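Local coordinates for protein 7beta-hydroxysteroid dehydrogenase (Collinsella aerofaciens ATCC 25986, PDB 5GT9) that catalyses the NADPH-dependent reduction of the 7-oxo group of 7-oxolithocholate to ursodeoxycholate, and probably contributes to ursodeoxycholate formation in the human colon, at residues W10-G15 against G86-V91; V35-R40 against V58-V63; A92-F97 against H108-N113. All coordinates share one frame; numbering follows the deposited sequence.

Contact 1 (W10-G15 against G86-V91). With NAP (NADP nicotinamide-adenine-dinucleotide phosphate), chain D.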
loop_
_atom_site.group_PDB
_atom_site.type_symbol
_atom_site.label_atom_id
_atom_site.label_comp_id
_atom_site.label_asym_id
_atom_site.label_seq_id
_atom_site.Cartn_x
_atom_site.Cartn_y
_atom_site.Cartn_z
ATOM N N TRP B 10 29.504 -8.008 -17.498
ATOM C CA TRP B 10 28.379 -8.935 -17.311
ATOM C C TRP B 10 27.617 -8.640 -16.039
ATOM O O TRP B 10 28.212 -8.327 -14.994
ATOM C CB TRP B 10 28.864 -10.377 -17.214
ATOM C CG TRP B 10 29.279 -10.977 -18.541
ATOM C CD1 TRP B 10 30.512 -10.842 -19.155
ATOM C CD2 TRP B 10 28.494 -11.809 -19.380
ATOM N NE1 TRP B 10 30.531 -11.548 -20.337
ATOM C CE2 TRP B 10 29.293 -12.130 -20.520
ATOM C CE3 TRP B 10 27.172 -12.279 -19.329
ATOM C CZ2 TRP B 10 28.807 -12.918 -21.559
ATOM C CZ3 TRP B 10 26.696 -13.079 -20.350
ATOM C CH2 TRP B 10 27.502 -13.366 -21.481
ATOM N N GLY B 11 26.306 -8.679 -16.130
ATOM C CA GLY B 11 25.474 -8.565 -14.911
ATOM C C GLY B 11 24.666 -9.826 -14.710
ATOM O O GLY B 11 24.268 -10.519 -15.643
ATOM N N LEU B 12 24.439 -10.140 -13.441
ATOM C CA LEU B 12 23.835 -11.414 -13.034
ATOM C C LEU B 12 22.445 -11.149 -12.382
ATOM O O LEU B 12 22.383 -10.505 -11.345
ATOM C CB LEU B 12 24.774 -12.071 -12.044
ATOM C CG LEU B 12 24.298 -13.329 -11.275
ATOM C CD1 LEU B 12 24.022 -14.445 -12.264
ATOM C CD2 LEU B 12 25.433 -13.703 -10.292
ATOM N N ILE B 13 21.395 -11.683 -12.974
ATOM C CA ILE B 13 20.014 -11.494 -12.474
ATOM C C ILE B 13 19.613 -12.811 -11.845
ATOM O O ILE B 13 19.356 -13.781 -12.528
ATOM C CB ILE B 13 19.017 -10.985 -13.538
ATOM C CG1 ILE B 13 19.625 -9.759 -14.263
ATOM C CG2 ILE B 13 17.678 -10.632 -12.916
ATOM C CD1 ILE B 13 20.122 -8.623 -13.381
ATOM N N LEU B 14 19.505 -12.828 -10.529
ATOM C CA LEU B 14 19.190 -14.061 -9.807
ATOM C C LEU B 14 17.649 -14.075 -9.602
ATOM O O LEU B 14 17.109 -13.481 -8.673
ATOM C CB LEU B 14 19.955 -14.146 -8.515
ATOM C CG LEU B 14 21.464 -14.255 -8.763
ATOM C CD1 LEU B 14 22.222 -13.817 -7.558
ATOM C CD2 LEU B 14 21.856 -15.665 -9.147
ATOM N N GLY B 15 16.985 -14.734 -10.527
ATOM C CA GLY B 15 15.504 -14.867 -10.583
ATOM C C GLY B 15 15.033 -14.000 -11.668
ATOM O O GLY B 15 14.543 -12.891 -11.435
ATOM N N GLY B 86 30.194 -7.260 -13.384
ATOM C CA GLY B 86 29.955 -5.934 -12.887
ATOM C C GLY B 86 28.720 -5.648 -12.041
ATOM O O GLY B 86 28.652 -4.588 -11.412
ATOM N N PHE B 87 27.739 -6.534 -12.082
ATOM C CA PHE B 87 26.463 -6.321 -11.435
ATOM C C PHE B 87 25.846 -7.656 -10.957
ATOM O O PHE B 87 25.930 -8.710 -11.612
ATOM C CB PHE B 87 25.485 -5.642 -12.369
ATOM C CG PHE B 87 24.149 -5.345 -11.765
ATOM C CD1 PHE B 87 23.955 -4.187 -10.952
ATOM C CD2 PHE B 87 23.078 -6.167 -11.987
ATOM C CE1 PHE B 87 22.702 -3.896 -10.427
ATOM C CE2 PHE B 87 21.833 -5.858 -11.437
ATOM C CZ PHE B 87 21.650 -4.718 -10.686
ATOM N N MET B 88 25.219 -7.560 -9.797
ATOM C CA MET B 88 24.348 -8.644 -9.294
ATOM C C MET B 88 23.032 -8.060 -8.746
ATOM O O MET B 88 23.032 -7.018 -8.111
ATOM C CB MET B 88 25.095 -9.397 -8.201
ATOM C CG MET B 88 24.405 -10.651 -7.725
ATOM S SD MET B 88 24.920 -11.146 -6.024
ATOM C CE MET B 88 23.623 -10.266 -5.179
ATOM N N SER B 89 21.903 -8.747 -8.990
ATOM C CA SER B 89 20.667 -8.474 -8.270
ATOM C C SER B 89 20.022 -9.752 -7.805
ATOM O O SER B 89 19.782 -10.671 -8.608
ATOM C CB SER B 89 19.700 -7.691 -9.154
ATOM O OG SER B 89 18.458 -7.478 -8.509
ATOM N N TYR B 90 19.687 -9.813 -6.523
ATOM C CA TYR B 90 18.912 -10.904 -5.996
ATOM C C TYR B 90 17.440 -10.519 -6.011
ATOM O O TYR B 90 17.027 -9.641 -5.249
ATOM C CB TYR B 90 19.368 -11.331 -4.616
ATOM C CG TYR B 90 18.968 -12.746 -4.277
ATOM C CD1 TYR B 90 19.675 -13.836 -4.824
ATOM C CD2 TYR B 90 17.840 -13.020 -3.494
ATOM C CE1 TYR B 90 19.303 -15.130 -4.571
ATOM C CE2 TYR B 90 17.492 -14.324 -3.220
ATOM C CZ TYR B 90 18.237 -15.371 -3.732
ATOM O OH TYR B 90 17.872 -16.698 -3.496
ATOM N N VAL B 91 16.697 -11.154 -6.890
ATOM C CA VAL B 91 15.287 -10.763 -7.188
ATOM C C VAL B 91 14.290 -11.813 -6.654
ATOM O O VAL B 91 13.186 -11.433 -6.248
ATOM C CB VAL B 91 15.096 -10.653 -8.725
ATOM C CG1 VAL B 91 13.688 -10.185 -9.055
ATOM C CG2 VAL B 91 16.084 -9.635 -9.280
HETATM P PA NAP D . 9.015 -12.059 -10.078
HETATM O O1A NAP D . 9.354 -10.607 -10.303
HETATM O O2A NAP D . 8.326 -12.786 -11.194
HETATM O O5B NAP D . 10.366 -12.880 -9.780
HETATM C C5B NAP D . 11.327 -13.012 -10.804
HETATM C C4B NAP D . 11.652 -14.477 -11.078
HETATM O O4B NAP D . 12.444 -15.082 -10.077
HETATM C C3B NAP D . 10.415 -15.329 -11.196
HETATM O O3B NAP D . 9.769 -15.084 -12.425
HETATM C C2B NAP D . 10.972 -16.715 -10.998
HETATM O O2B NAP D . 11.031 -17.372 -12.295
HETATM C C1B NAP D . 12.323 -16.453 -10.318
HETATM N N9A NAP D . 12.367 -17.324 -9.162
HETATM C C8A NAP D . 11.430 -17.462 -8.158
HETATM N N7A NAP D . 11.813 -18.426 -7.323
HETATM C C5A NAP D . 12.974 -18.918 -7.739
HETATM C C6A NAP D . 13.835 -19.983 -7.344
HETATM N N6A NAP D . 13.597 -20.730 -6.203
HETATM N N1A NAP D . 14.948 -20.133 -8.051
HETATM C C2A NAP D . 15.252 -19.411 -9.165
HETATM N N3A NAP D . 14.484 -18.440 -9.597
HETATM C C4A NAP D . 13.346 -18.167 -8.941
HETATM O O3 NAP D . 8.308 -12.495 -8.693
HETATM P PN NAP D . 7.701 -11.632 -7.492
HETATM O O1N NAP D . 6.972 -12.625 -6.575
HETATM O O2N NAP D . 6.986 -10.454 -8.119
HETATM O O5D NAP D . 9.012 -11.238 -6.655
HETATM C C5D NAP D . 10.033 -10.417 -7.229
HETATM C C4D NAP D . 10.664 -9.625 -6.076
HETATM O O4D NAP D . 9.837 -8.488 -5.784
HETATM C C3D NAP D . 10.818 -10.400 -4.786
HETATM O O3D NAP D . 12.081 -10.150 -4.200
HETATM C C2D NAP D . 9.685 -9.912 -3.920
HETATM O O2D NAP D . 9.891 -10.058 -2.522
HETATM C C1D NAP D . 9.520 -8.462 -4.393
HETATM N N1N NAP D . 8.140 -7.992 -4.148
HETATM C C2N NAP D . 7.203 -8.175 -5.117
HETATM C C3N NAP D . 5.896 -7.784 -4.897
HETATM C C7N NAP D . 4.835 -7.927 -5.929
HETATM O O7N NAP D . 3.810 -7.326 -5.693
HETATM N N7N NAP D . 5.045 -8.582 -7.116
HETATM C C4N NAP D . 5.579 -7.158 -3.702
HETATM C C5N NAP D . 6.561 -6.906 -2.757
HETATM C C6N NAP D . 7.852 -7.391 -2.994
HETATM P P2B NAP D . 11.176 -19.009 -12.392
HETATM O O1X NAP D . 11.378 -19.321 -13.881
HETATM O O2X NAP D . 12.289 -19.490 -11.601
HETATM O O3X NAP D . 9.799 -19.512 -11.979
#
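Leu-14 drives its CD1 methyl into the angle between two side chains of strand 86-90: CD1 meets the ring edge of Tyr-90 in its plane, 3.7 Å from CD1 of that ring, and lies 3.8 Å from Met-88 CG. The leucine and the tyrosine cross at about a right angle, and Leu-14 CG, turned anti to its own carbonyl carbon (chi1 -65°), leaves both CB and CD1 against Tyr-90 CD1. On the same face Leu-12 and Met-88 run side by side and point the same way, with Leu-12 CD2 4.1 Å from Met-88 CG; helix 105-133 covers them through Tyr-126. Tyr-90 OH hydrogen-bonds Val-114 O. Strands 10-14 and 85-90 are central parallel strands of the Rossmann fold of short-chain dehydrogenases, only 5° apart in direction and bonded in strict alternation from Leu-12 N to Val-91 N. The bond from Leu-14 N to Ser-89 O, 2.9 Å long, is nearly straight at both ends. On the face of Ile-13, Phe-87 and Ser-89, helix 19-30 packs through Phe-24. Ile-13 CD1 reaches the edge of the Phe-87 ring, 3.8 Å from CE2, while Gly-11 CA sits close to Phe-87 CB, so a side chain there would be tight. Ser-89 OG bonds to Ile-139 O. At the C-terminal end Val-91 O accepts a 2.7 Å hydrogen bond from O3D of the nicotinamide ribose, and Gly-15 CA comes within 3.1 Å of O4B of the adenine ribose, where a CB would clash.

Contact 2 (V35-R40 against V58-V63). With NAP (NADP nicotinamide-adenine-dinucleotide phosphate), chain D.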
loop_
_atom_site.group_PDB
_atom_site.type_symbol
_atom_site.label_atom_id
_atom_site.label_comp_id
_atom_site.label_asym_id
_atom_site.label_seq_id
_atom_site.Cartn_x
_atom_site.Cartn_y
_atom_site.Cartn_z
ATOM N N VAL B 35 24.145 -10.245 -20.078
ATOM C CA VAL B 35 23.233 -10.726 -19.017
ATOM C C VAL B 35 23.349 -12.220 -18.726
ATOM O O VAL B 35 23.099 -13.073 -19.607
ATOM C CB VAL B 35 21.770 -10.386 -19.359
ATOM C CG1 VAL B 35 20.846 -10.595 -18.178
ATOM C CG2 VAL B 35 21.672 -8.938 -19.818
ATOM N N VAL B 36 23.686 -12.542 -17.479
ATOM C CA VAL B 36 23.483 -13.904 -16.990
ATOM C C VAL B 36 22.126 -13.959 -16.305
ATOM O O VAL B 36 21.868 -13.191 -15.364
ATOM C CB VAL B 36 24.572 -14.331 -16.000
ATOM C CG1 VAL B 36 24.378 -15.802 -15.658
ATOM C CG2 VAL B 36 25.958 -14.047 -16.537
ATOM N N MET B 37 21.249 -14.764 -16.843
ATOM C CA MET B 37 19.879 -14.851 -16.414
ATOM C C MET B 37 19.671 -16.205 -15.756
ATOM O O MET B 37 19.797 -17.233 -16.410
ATOM C CB MET B 37 18.941 -14.677 -17.625
ATOM C CG MET B 37 19.265 -13.470 -18.496
ATOM S SD MET B 37 18.682 -13.527 -20.215
ATOM C CE MET B 37 17.420 -14.730 -20.081
ATOM N N VAL B 38 19.307 -16.207 -14.491
ATOM C CA VAL B 38 19.121 -17.386 -13.694
ATOM C C VAL B 38 17.677 -17.520 -13.198
ATOM O O VAL B 38 17.064 -16.566 -12.682
ATOM C CB VAL B 38 20.017 -17.381 -12.472
ATOM C CG1 VAL B 38 19.913 -18.690 -11.717
ATOM C CG2 VAL B 38 21.461 -17.020 -12.823
ATOM N N GLY B 39 17.145 -18.726 -13.378
ATOM C CA GLY B 39 15.783 -19.054 -13.016
ATOM C C GLY B 39 15.502 -20.520 -13.211
ATOM O O GLY B 39 16.363 -21.287 -13.618
ATOM N N ARG B 40 14.307 -20.921 -12.802
ATOM C CA ARG B 40 13.922 -22.313 -12.926
ATOM C C ARG B 40 13.376 -22.701 -14.314
ATOM O O ARG B 40 13.545 -23.867 -14.704
ATOM C CB ARG B 40 12.897 -22.673 -11.850
ATOM C CG ARG B 40 13.425 -22.575 -10.435
ATOM C CD ARG B 40 12.299 -22.554 -9.397
ATOM N NE ARG B 40 11.376 -21.448 -9.619
ATOM C CZ ARG B 40 10.263 -21.189 -8.929
ATOM N NH1 ARG B 40 9.886 -21.966 -7.924
ATOM N NH2 ARG B 40 9.512 -20.166 -9.266
ATOM N N VAL B 58 23.316 -7.271 -26.857
ATOM C CA VAL B 58 24.282 -7.774 -25.903
ATOM C C VAL B 58 24.269 -9.327 -25.907
ATOM O O VAL B 58 23.437 -9.979 -26.581
ATOM C CB VAL B 58 23.979 -7.241 -24.477
ATOM C CG1 VAL B 58 23.950 -5.707 -24.441
ATOM C CG2 VAL B 58 22.671 -7.830 -23.985
ATOM N N GLU B 59 25.220 -9.933 -25.218
ATOM C CA GLU B 59 25.272 -11.382 -25.102
ATOM C C GLU B 59 24.468 -11.779 -23.907
ATOM O O GLU B 59 24.289 -10.954 -23.021
ATOM C CB GLU B 59 26.689 -11.891 -24.867
ATOM C CG GLU B 59 27.683 -11.574 -25.974
ATOM C CD GLU B 59 27.475 -12.418 -27.242
ATOM O OE1 GLU B 59 27.414 -11.834 -28.356
ATOM O OE2 GLU B 59 27.382 -13.659 -27.126
ATOM N N THR B 60 24.082 -13.045 -23.889
ATOM C CA THR B 60 23.293 -13.621 -22.774
ATOM C C THR B 60 23.850 -14.991 -22.365
ATOM O O THR B 60 24.448 -15.724 -23.178
ATOM C CB THR B 60 21.810 -13.788 -23.149
ATOM O OG1 THR B 60 21.684 -14.662 -24.304
ATOM C CG2 THR B 60 21.150 -12.445 -23.416
ATOM N N LYS B 61 23.662 -15.357 -21.097
ATOM C CA LYS B 61 23.922 -16.701 -20.683
ATOM C C LYS B 61 22.773 -17.160 -19.771
ATOM O O LYS B 61 22.437 -16.484 -18.749
ATOM C CB LYS B 61 25.290 -16.808 -20.028
ATOM C CG LYS B 61 25.603 -18.226 -19.572
ATOM C CD LYS B 61 27.040 -18.396 -19.116
ATOM C CE LYS B 61 27.416 -19.873 -19.232
ATOM N NZ LYS B 61 28.552 -20.276 -18.365
ATOM N N VAL B 62 22.135 -18.251 -20.147
ATOM C CA VAL B 62 21.032 -18.794 -19.338
ATOM C C VAL B 62 21.559 -19.851 -18.398
ATOM O O VAL B 62 22.318 -20.785 -18.803
ATOM C CB VAL B 62 19.914 -19.404 -20.230
ATOM C CG1 VAL B 62 18.866 -20.160 -19.394
ATOM C CG2 VAL B 62 19.247 -18.360 -21.091
ATOM N N VAL B 63 21.143 -19.765 -17.120
ATOM C CA VAL B 63 21.520 -20.718 -16.086
ATOM C C VAL B 63 20.255 -21.204 -15.359
ATOM O O VAL B 63 19.461 -20.393 -14.864
ATOM C CB VAL B 63 22.460 -20.115 -15.055
ATOM C CG1 VAL B 63 22.844 -21.152 -13.973
ATOM C CG2 VAL B 63 23.701 -19.546 -15.731
HETATM P PA NAP D . 9.015 -12.059 -10.078
HETATM O O1A NAP D . 9.354 -10.607 -10.303
HETATM O O2A NAP D . 8.326 -12.786 -11.194
HETATM O O5B NAP D . 10.366 -12.880 -9.780
HETATM C C5B NAP D . 11.327 -13.012 -10.804
HETATM C C4B NAP D . 11.652 -14.477 -11.078
HETATM O O4B NAP D . 12.444 -15.082 -10.077
HETATM C C3B NAP D . 10.415 -15.329 -11.196
HETATM O O3B NAP D . 9.769 -15.084 -12.425
HETATM C C2B NAP D . 10.972 -16.715 -10.998
HETATM O O2B NAP D . 11.031 -17.372 -12.295
HETATM C C1B NAP D . 12.323 -16.453 -10.318
HETATM N N9A NAP D . 12.367 -17.324 -9.162
HETATM C C8A NAP D . 11.430 -17.462 -8.158
HETATM N N7A NAP D . 11.813 -18.426 -7.323
HETATM C C5A NAP D . 12.974 -18.918 -7.739
HETATM C C6A NAP D . 13.835 -19.983 -7.344
HETATM N N6A NAP D . 13.597 -20.730 -6.203
HETATM N N1A NAP D . 14.948 -20.133 -8.051
HETATM C C2A NAP D . 15.252 -19.411 -9.165
HETATM N N3A NAP D . 14.484 -18.440 -9.597
HETATM C C4A NAP D . 13.346 -18.167 -8.941
HETATM O O3 NAP D . 8.308 -12.495 -8.693
HETATM P PN NAP D . 7.701 -11.632 -7.492
HETATM O O1N NAP D . 6.972 -12.625 -6.575
HETATM O O2N NAP D . 6.986 -10.454 -8.119
HETATM O O5D NAP D . 9.012 -11.238 -6.655
HETATM C C5D NAP D . 10.033 -10.417 -7.229
HETATM C C4D NAP D . 10.664 -9.625 -6.076
HETATM O O4D NAP D . 9.837 -8.488 -5.784
HETATM C C3D NAP D . 10.818 -10.400 -4.786
HETATM O O3D NAP D . 12.081 -10.150 -4.200
HETATM C C2D NAP D . 9.685 -9.912 -3.920
HETATM O O2D NAP D . 9.891 -10.058 -2.522
HETATM C C1D NAP D . 9.520 -8.462 -4.393
HETATM N N1N NAP D . 8.140 -7.992 -4.148
HETATM C C2N NAP D . 7.203 -8.175 -5.117
HETATM C C3N NAP D . 5.896 -7.784 -4.897
HETATM C C7N NAP D . 4.835 -7.927 -5.929
HETATM O O7N NAP D . 3.810 -7.326 -5.693
HETATM N N7N NAP D . 5.045 -8.582 -7.116
HETATM C C4N NAP D . 5.579 -7.158 -3.702
HETATM C C5N NAP D . 6.561 -6.906 -2.757
HETATM C C6N NAP D . 7.852 -7.391 -2.994
HETATM P P2B NAP D . 11.176 -19.009 -12.392
HETATM O O1X NAP D . 11.378 -19.321 -13.881
HETATM O O2X NAP D . 12.289 -19.490 -11.601
HETATM O O3X NAP D . 9.799 -19.512 -11.979
#
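Val-58 CG2 lies only loosely against Val-35 CG2 at 4.4 Å. Glu-59 O then takes the N-H of Val-35, the first rung of a parallel ladder. Thr-60 lays CG2 4.2 Å from Met-37 SD, and its OG1 accepts from Arg-53 NH1. Lys-61 gives its N-H to Val-35 O and receives Met-37 N on its carbonyl oxygen at 2.8 Å; its chain leads away to Ala-79 O. Val-62 CG2 meets Met-37 CE, brought there by a bend at chi3 (21°). Val-63 gives its N-H to Met-37 O, sets CG2 3.8 Å from Val-36 CG1 and lies beside Val-38, while its O accepts Gly-39 N. Arg-40, next after Gly-39, grips the 2'-phosphate of NADP, with N and NE on O2X (2.7 and 2.9 Å) and NH2 on O3X, the adenine N7A over one guanidinium face. Strand 60-64, an edge strand of the chain's sheet, joins strand 34-39 through the beta-alpha-beta crossover of helix 42-56, which covers Met-37 and Val-62; strand 10-14 flanks the other edge of strand 34-39.

Contact 3 (A92-F97 against H108-N113). With NAP (NADP nicotinamide-adenine-dinucleotide phosphate), chain D.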
loop_
_atom_site.group_PDB
_atom_site.type_symbol
_atom_site.label_atom_id
_atom_site.label_comp_id
_atom_site.label_asym_id
_atom_site.label_seq_id
_atom_site.Cartn_x
_atom_site.Cartn_y
_atom_site.Cartn_z
ATOM N N ALA B 92 14.635 -13.103 -6.735
ATOM C CA ALA B 92 13.703 -14.214 -6.399
ATOM C C ALA B 92 13.265 -14.131 -4.930
ATOM O O ALA B 92 14.015 -13.761 -4.061
ATOM C CB ALA B 92 14.346 -15.578 -6.612
ATOM N N CYS B 93 12.042 -14.604 -4.704
ATOM C CA CYS B 93 11.570 -14.798 -3.332
ATOM C C CYS B 93 10.703 -16.050 -3.289
ATOM O O CYS B 93 10.220 -16.522 -4.309
ATOM C CB CYS B 93 10.807 -13.530 -2.915
ATOM S SG CYS B 93 9.119 -13.461 -3.512
ATOM N N LEU B 94 10.483 -16.558 -2.099
ATOM C CA LEU B 94 9.510 -17.627 -1.875
ATOM C C LEU B 94 8.748 -17.302 -0.618
ATOM O O LEU B 94 9.339 -16.932 0.419
ATOM C CB LEU B 94 10.220 -18.983 -1.680
ATOM C CG LEU B 94 9.290 -20.178 -1.385
ATOM C CD1 LEU B 94 8.347 -20.452 -2.521
ATOM C CD2 LEU B 94 10.121 -21.404 -1.103
ATOM N N HIS B 95 7.432 -17.428 -0.700
ATOM C CA HIS B 95 6.653 -17.401 0.530
ATOM C C HIS B 95 5.556 -18.456 0.480
ATOM O O HIS B 95 5.488 -19.228 -0.500
ATOM C CB HIS B 95 6.169 -15.988 0.795
ATOM C CG HIS B 95 5.378 -15.371 -0.329
ATOM N ND1 HIS B 95 4.127 -15.813 -0.685
ATOM C CD2 HIS B 95 5.692 -14.389 -1.210
ATOM C CE1 HIS B 95 3.684 -15.100 -1.712
ATOM N NE2 HIS B 95 4.622 -14.227 -2.045
ATOM N N SER B 96 4.824 -18.631 1.578
ATOM C CA SER B 96 3.940 -19.772 1.722
ATOM C C SER B 96 2.966 -19.437 2.805
ATOM O O SER B 96 3.362 -19.297 3.928
ATOM C CB SER B 96 4.735 -21.033 2.093
ATOM O OG SER B 96 3.888 -22.199 1.927
ATOM N N PHE B 97 1.694 -19.333 2.454
ATOM C CA PHE B 97 0.644 -18.984 3.391
ATOM C C PHE B 97 0.460 -19.988 4.492
ATOM O O PHE B 97 0.343 -21.173 4.248
ATOM C CB PHE B 97 -0.669 -18.800 2.634
ATOM C CG PHE B 97 -1.850 -18.561 3.519
ATOM C CD1 PHE B 97 -2.062 -17.288 4.087
ATOM C CD2 PHE B 97 -2.754 -19.585 3.791
ATOM C CE1 PHE B 97 -3.157 -17.087 4.911
ATOM C CE2 PHE B 97 -3.827 -19.376 4.627
ATOM C CZ PHE B 97 -4.036 -18.116 5.170
ATOM N N HIS B 108 9.413 -24.442 5.259
ATOM C CA HIS B 108 10.262 -23.474 5.979
ATOM C C HIS B 108 11.714 -23.530 5.508
ATOM O O HIS B 108 12.365 -22.472 5.292
ATOM C CB HIS B 108 10.219 -23.680 7.492
ATOM C CG HIS B 108 8.998 -23.160 8.132
ATOM N ND1 HIS B 108 8.693 -21.824 8.149
ATOM C CD2 HIS B 108 7.982 -23.795 8.790
ATOM C CE1 HIS B 108 7.563 -21.629 8.815
ATOM N NE2 HIS B 108 7.101 -22.812 9.198
ATOM N N GLU B 109 12.229 -24.737 5.320
ATOM C CA GLU B 109 13.572 -24.901 4.848
ATOM C C GLU B 109 13.743 -24.295 3.436
ATOM O O GLU B 109 14.668 -23.648 3.163
ATOM C CB GLU B 109 13.963 -26.395 4.839
ATOM C CG GLU B 109 15.421 -26.699 5.033
ATOM C CD GLU B 109 15.640 -28.113 5.663
ATOM O OE1 GLU B 109 16.298 -28.260 6.620
ATOM O OE2 GLU B 109 15.011 -29.044 5.238
ATOM N N ALA B 110 12.804 -24.585 2.554
ATOM C CA ALA B 110 12.830 -23.988 1.177
ATOM C C ALA B 110 12.916 -22.448 1.255
ATOM O O ALA B 110 13.650 -21.837 0.489
ATOM C CB ALA B 110 11.590 -24.378 0.424
ATOM N N MET B 111 12.152 -21.820 2.168
ATOM C CA MET B 111 12.122 -20.357 2.276
ATOM C C MET B 111 13.436 -19.860 2.836
ATOM O O MET B 111 13.981 -18.871 2.337
ATOM C CB MET B 111 10.952 -19.908 3.166
ATOM C CG MET B 111 9.597 -20.132 2.513
ATOM S SD MET B 111 8.221 -19.234 3.300
ATOM C CE MET B 111 7.892 -20.445 4.572
ATOM N N ILE B 112 13.990 -20.566 3.822
ATOM C CA ILE B 112 15.313 -20.217 4.314
ATOM C C ILE B 112 16.327 -20.235 3.152
ATOM O O ILE B 112 17.188 -19.333 3.033
ATOM C CB ILE B 112 15.786 -21.209 5.441
ATOM C CG1 ILE B 112 15.073 -20.848 6.721
ATOM C CG2 ILE B 112 17.300 -21.102 5.667
ATOM C CD1 ILE B 112 15.109 -21.951 7.763
ATOM N N ASN B 113 16.210 -21.220 2.280
ATOM C CA ASN B 113 17.134 -21.295 1.173
ATOM C C ASN B 113 16.975 -20.183 0.189
ATOM O O ASN B 113 17.994 -19.551 -0.207
ATOM C CB ASN B 113 17.074 -22.675 0.523
ATOM C CG ASN B 113 17.737 -23.755 1.366
ATOM O OD1 ASN B 113 18.572 -23.472 2.193
ATOM N ND2 ASN B 113 17.394 -25.016 1.094
HETATM P PA NAP D . 9.015 -12.059 -10.078
HETATM O O1A NAP D . 9.354 -10.607 -10.303
HETATM O O2A NAP D . 8.326 -12.786 -11.194
HETATM O O5B NAP D . 10.366 -12.880 -9.780
HETATM C C5B NAP D . 11.327 -13.012 -10.804
HETATM C C4B NAP D . 11.652 -14.477 -11.078
HETATM O O4B NAP D . 12.444 -15.082 -10.077
HETATM C C3B NAP D . 10.415 -15.329 -11.196
HETATM O O3B NAP D . 9.769 -15.084 -12.425
HETATM C C2B NAP D . 10.972 -16.715 -10.998
HETATM O O2B NAP D . 11.031 -17.372 -12.295
HETATM C C1B NAP D . 12.323 -16.453 -10.318
HETATM N N9A NAP D . 12.367 -17.324 -9.162
HETATM C C8A NAP D . 11.430 -17.462 -8.158
HETATM N N7A NAP D . 11.813 -18.426 -7.323
HETATM C C5A NAP D . 12.974 -18.918 -7.739
HETATM C C6A NAP D . 13.835 -19.983 -7.344
HETATM N N6A NAP D . 13.597 -20.730 -6.203
HETATM N N1A NAP D . 14.948 -20.133 -8.051
HETATM C C2A NAP D . 15.252 -19.411 -9.165
HETATM N N3A NAP D . 14.484 -18.440 -9.597
HETATM C C4A NAP D . 13.346 -18.167 -8.941
HETATM O O3 NAP D . 8.308 -12.495 -8.693
HETATM P PN NAP D . 7.701 -11.632 -7.492
HETATM O O1N NAP D . 6.972 -12.625 -6.575
HETATM O O2N NAP D . 6.986 -10.454 -8.119
HETATM O O5D NAP D . 9.012 -11.238 -6.655
HETATM C C5D NAP D . 10.033 -10.417 -7.229
HETATM C C4D NAP D . 10.664 -9.625 -6.076
HETATM O O4D NAP D . 9.837 -8.488 -5.784
HETATM C C3D NAP D . 10.818 -10.400 -4.786
HETATM O O3D NAP D . 12.081 -10.150 -4.200
HETATM C C2D NAP D . 9.685 -9.912 -3.920
HETATM O O2D NAP D . 9.891 -10.058 -2.522
HETATM C C1D NAP D . 9.520 -8.462 -4.393
HETATM N N1N NAP D . 8.140 -7.992 -4.148
HETATM C C2N NAP D . 7.203 -8.175 -5.117
HETATM C C3N NAP D . 5.896 -7.784 -4.897
HETATM C C7N NAP D . 4.835 -7.927 -5.929
HETATM O O7N NAP D . 3.810 -7.326 -5.693
HETATM N N7N NAP D . 5.045 -8.582 -7.116
HETATM C C4N NAP D . 5.579 -7.158 -3.702
HETATM C C5N NAP D . 6.561 -6.906 -2.757
HETATM C C6N NAP D . 7.852 -7.391 -2.994
HETATM P P2B NAP D . 11.176 -19.009 -12.392
HETATM O O1X NAP D . 11.378 -19.321 -13.881
HETATM O O2X NAP D . 12.289 -19.490 -11.601
HETATM O O3X NAP D . 9.799 -19.512 -11.979
#
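The apolar part of the contact is carried by Leu-94, whose CD2 rests 3.7 Å from Ala-110 CB and 3.9 Å from Met-111 CG. With CG anti to the backbone N (chi1 178°), the leucine points at helix 105-133 and crosses the methionine at about a right angle. Sulfur contacts form the second group: Met-111 runs alongside the loop backbone, its SD 3.7 Å from His-95 CA, and a bend at chi3 (-84°) leads CE to Ser-96 CB at 4.1 Å. Cut back to an alanine, Met-111 would probably leave a gap beside His-95 and Ser-96 and let this part of the loop shift. No hydrogen bond joins the two segments; Leu-94 O is held by Asn-115 and Ser-96 N by Asn-153. Cofactor contacts fall on the loop's start, where Ala-92 CB touches adenine C4A at 3.6 Å and Cys-93 SG lies equally near C2D of the nicotinamide ribose. The ring of His-95 meets that of Tyr-156, the inferred proton acceptor, and packs on Pro-199 of the second subunit. This is the short-chain dehydrogenase cofactor cleft, where the loop after strand 85-90 runs along NADP and rests on the following helix.

Contacts 1 and 2 are neighbours in one parallel sheet, their centres 9 Å apart, with strands 10-14 and 34-39 side by side; probable hydrogen bonds run from Val-36 N to Gly-11 O and from Gly-15 N to Val-38 O. Along the chain contact 2 is nested inside the loop closed by contact 1, and contact 3 follows in series, centre to centre about 20 Å from contact 1 and 23 Å from contact 2. It continues directly from strand 85-90, and a probable bond joins Ala-92 N to Leu-14 O. All three touch the same NADP: contact 2 at the 2'-phosphate and adenine, contact 1 at both riboses, contact 3 at the adenine and the nicotinamide ribose.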